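Local coordinates for glyoxalase-related enzyme, AraC type (Clostridium phytofermentans, PDB 3BT3), which is of unknown function but belongs to the VOC superfamily, is related to glyoxalases and probably comes from an AraC-type transcription regulator, at the interface of chains A and B. Sequence-based numbering; all coordinates share one arbitrary frame. Chains: chain A/B, Glyoxalase-related enzyme, AraC type.

The interface of chains A and B. Residues chain A 43-45, 65, 104, 107; chain B 15, 18, 20.
A:Leu104, on helix 101-110, lays its CD1 methyl over one face of the B:Tyr18 phenol, with CD1 3.3 Å from ring atom CE2, a CH-pi contact. Its CB covers the same face nearer the rim. Against the opposite face, B:Glu15 of the same chain as the tyrosine sets its CG over the ring centre, 3.4 Å above the plane, and the phenol is sandwiched between aliphatic carbons of the two chains, which limits its tilt. CG of B:Tyr18 sits between its backbone N and carbonyl carbon (chi1 84°), a turn that sends the ring into chain A, hydroxyl first.

A second packing contact lies alongside. B:Val20, on strand 19-22, brings CG2 to 3.9 Å from CZ2 of the A:Trp45 indole, the two side chains crossing at about a right angle. B:Val20 CB lies against the carboxylate of A:Asp65, 3.5 Å from its oxygen OD2 and nearly as close to CG.

At the tip of the phenol, polar contacts take over. B:Tyr18 OH donates to the backbone O of A:Leu43 over 2.6 Å, in the carbonyl plane and on a lone pair, at a C=O...donor angle of 135°. B:Tyr18 OH also accepts from A:Trp45 NE1 at 3.0 Å, at the indole edge and nearly in its plane, though the bond is bent, 137° at the hydrogen. Gripped as both donor and acceptor, the hydroxyl has its rotation fixed by chain A.

The whole interface is two-fold, so the N-terminal segment of each copy lies on its neighbour, perhaps as part of a genuine dimer. Farther out, B:Glu15 bends at chi2, and its OE2 comes 2.9 Å from A:Asp65 O, a doubtful pair unless the carboxylate carries a proton. With A:Asp65 OD2 4.2 Å from B:Glu15 OE1, the two acids might favour that. At the start of the modelled chain, B:Glu15 N donates to A:Gly44 O at 2.6 Å.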
loop_
_atom_site.group_PDB
_atom_site.type_symbol
_atom_site.label_atom_id
_atom_site.label_comp_id
_atom_site.label_asym_id
_atom_site.label_seq_id
_atom_site.Cartn_x
_atom_site.Cartn_y
_atom_site.Cartn_z
ATOM N N LEU A 43 4.927 5.344 -16.645
ATOM C CA LEU A 43 5.157 6.188 -15.485
ATOM C C LEU A 43 6.622 6.531 -15.259
ATOM O O LEU A 43 6.942 7.367 -14.415
ATOM C CB LEU A 43 4.594 5.528 -14.227
ATOM C CG LEU A 43 3.074 5.384 -14.140
ATOM C CD1 LEU A 43 2.703 4.927 -12.730
ATOM C CD2 LEU A 43 2.393 6.718 -14.469
ATOM N N GLY A 44 7.514 5.884 -16.005
ATOM C CA GLY A 44 8.931 6.157 -15.841
ATOM C C GLY A 44 9.527 5.568 -14.572
ATOM O O GLY A 44 10.524 6.070 -14.057
ATOM N N TRP A 45 8.915 4.506 -14.060
ATOM C CA TRP A 45 9.406 3.840 -12.858
ATOM C C TRP A 45 10.406 2.733 -13.217
ATOM O O TRP A 45 10.702 2.501 -14.383
ATOM C CB TRP A 45 8.237 3.223 -12.090
ATOM C CG TRP A 45 7.365 4.206 -11.391
ATOM C CD1 TRP A 45 7.071 5.482 -11.792
ATOM C CD2 TRP A 45 6.606 3.977 -10.197
ATOM N NE1 TRP A 45 6.176 6.055 -10.922
ATOM C CE2 TRP A 45 5.872 5.152 -9.936
ATOM C CE3 TRP A 45 6.475 2.888 -9.323
ATOM C CZ2 TRP A 45 5.016 5.271 -8.840
ATOM C CZ3 TRP A 45 5.625 3.005 -8.233
ATOM C CH2 TRP A 45 4.905 4.191 -8.001
ATOM N N ASP A 65 9.522 4.166 -7.812
ATOM C CA ASP A 65 9.712 5.399 -8.558
ATOM C C ASP A 65 11.168 5.820 -8.740
ATOM O O ASP A 65 11.497 6.466 -9.725
ATOM C CB ASP A 65 8.899 6.534 -7.924
ATOM C CG ASP A 65 9.186 6.709 -6.442
ATOM O OD1 ASP A 65 8.843 5.807 -5.638
ATOM O OD2 ASP A 65 9.760 7.756 -6.080
ATOM N N LEU A 104 3.621 14.923 -14.499
ATOM C CA LEU A 104 3.208 13.525 -14.587
ATOM C C LEU A 104 2.230 13.292 -15.731
ATOM O O LEU A 104 2.439 12.419 -16.570
ATOM C CB LEU A 104 2.549 13.053 -13.288
ATOM C CG LEU A 104 1.856 11.686 -13.403
ATOM C CD1 LEU A 104 2.875 10.633 -13.746
ATOM C CD2 LEU A 104 1.163 11.327 -12.101
ATOM N N TYR A 107 3.872 13.505 -19.022
ATOM C CA TYR A 107 4.761 12.370 -19.248
ATOM C C TYR A 107 3.962 11.159 -19.725
ATOM O O TYR A 107 4.304 10.531 -20.723
ATOM C CB TYR A 107 5.498 12.017 -17.963
ATOM C CG TYR A 107 6.622 11.030 -18.155
ATOM C CD1 TYR A 107 7.792 11.401 -18.815
ATOM C CD2 TYR A 107 6.535 9.733 -17.642
ATOM C CE1 TYR A 107 8.850 10.515 -18.955
ATOM C CE2 TYR A 107 7.589 8.836 -17.777
ATOM C CZ TYR A 107 8.746 9.234 -18.432
ATOM O OH TYR A 107 9.813 8.367 -18.541
ATOM N N GLU B 15 11.131 8.602 -13.607
ATOM C CA GLU B 15 10.149 9.433 -14.365
ATOM C C GLU B 15 10.795 10.706 -14.901
ATOM O O GLU B 15 12.000 10.731 -15.179
ATOM C CB GLU B 15 8.970 9.802 -13.465
ATOM C CG GLU B 15 9.343 10.335 -12.098
ATOM C CD GLU B 15 9.677 9.239 -11.106
ATOM O OE1 GLU B 15 9.824 9.548 -9.904
ATOM O OE2 GLU B 15 9.794 8.070 -11.518
ATOM N N TYR B 18 8.566 14.765 -12.105
ATOM C CA TYR B 18 7.782 14.503 -10.906
ATOM C C TYR B 18 8.392 13.449 -9.984
ATOM O O TYR B 18 9.133 12.577 -10.425
ATOM C CB TYR B 18 6.362 14.091 -11.303
ATOM C CG TYR B 18 6.198 12.623 -11.631
ATOM C CD1 TYR B 18 5.995 11.682 -10.614
ATOM C CD2 TYR B 18 6.244 12.171 -12.949
ATOM C CE1 TYR B 18 5.841 10.335 -10.901
ATOM C CE2 TYR B 18 6.091 10.819 -13.248
ATOM C CZ TYR B 18 5.890 9.909 -12.220
ATOM O OH TYR B 18 5.735 8.578 -12.502
ATOM N N VAL B 20 7.579 10.906 -6.289
ATOM C CA VAL B 20 6.594 10.387 -5.356
ATOM C C VAL B 20 7.008 10.780 -3.941
ATOM O O VAL B 20 8.117 10.476 -3.516
ATOM C CB VAL B 20 6.503 8.849 -5.448
ATOM C CG1 VAL B 20 5.643 8.307 -4.313
ATOM C CG2 VAL B 20 5.917 8.451 -6.777
#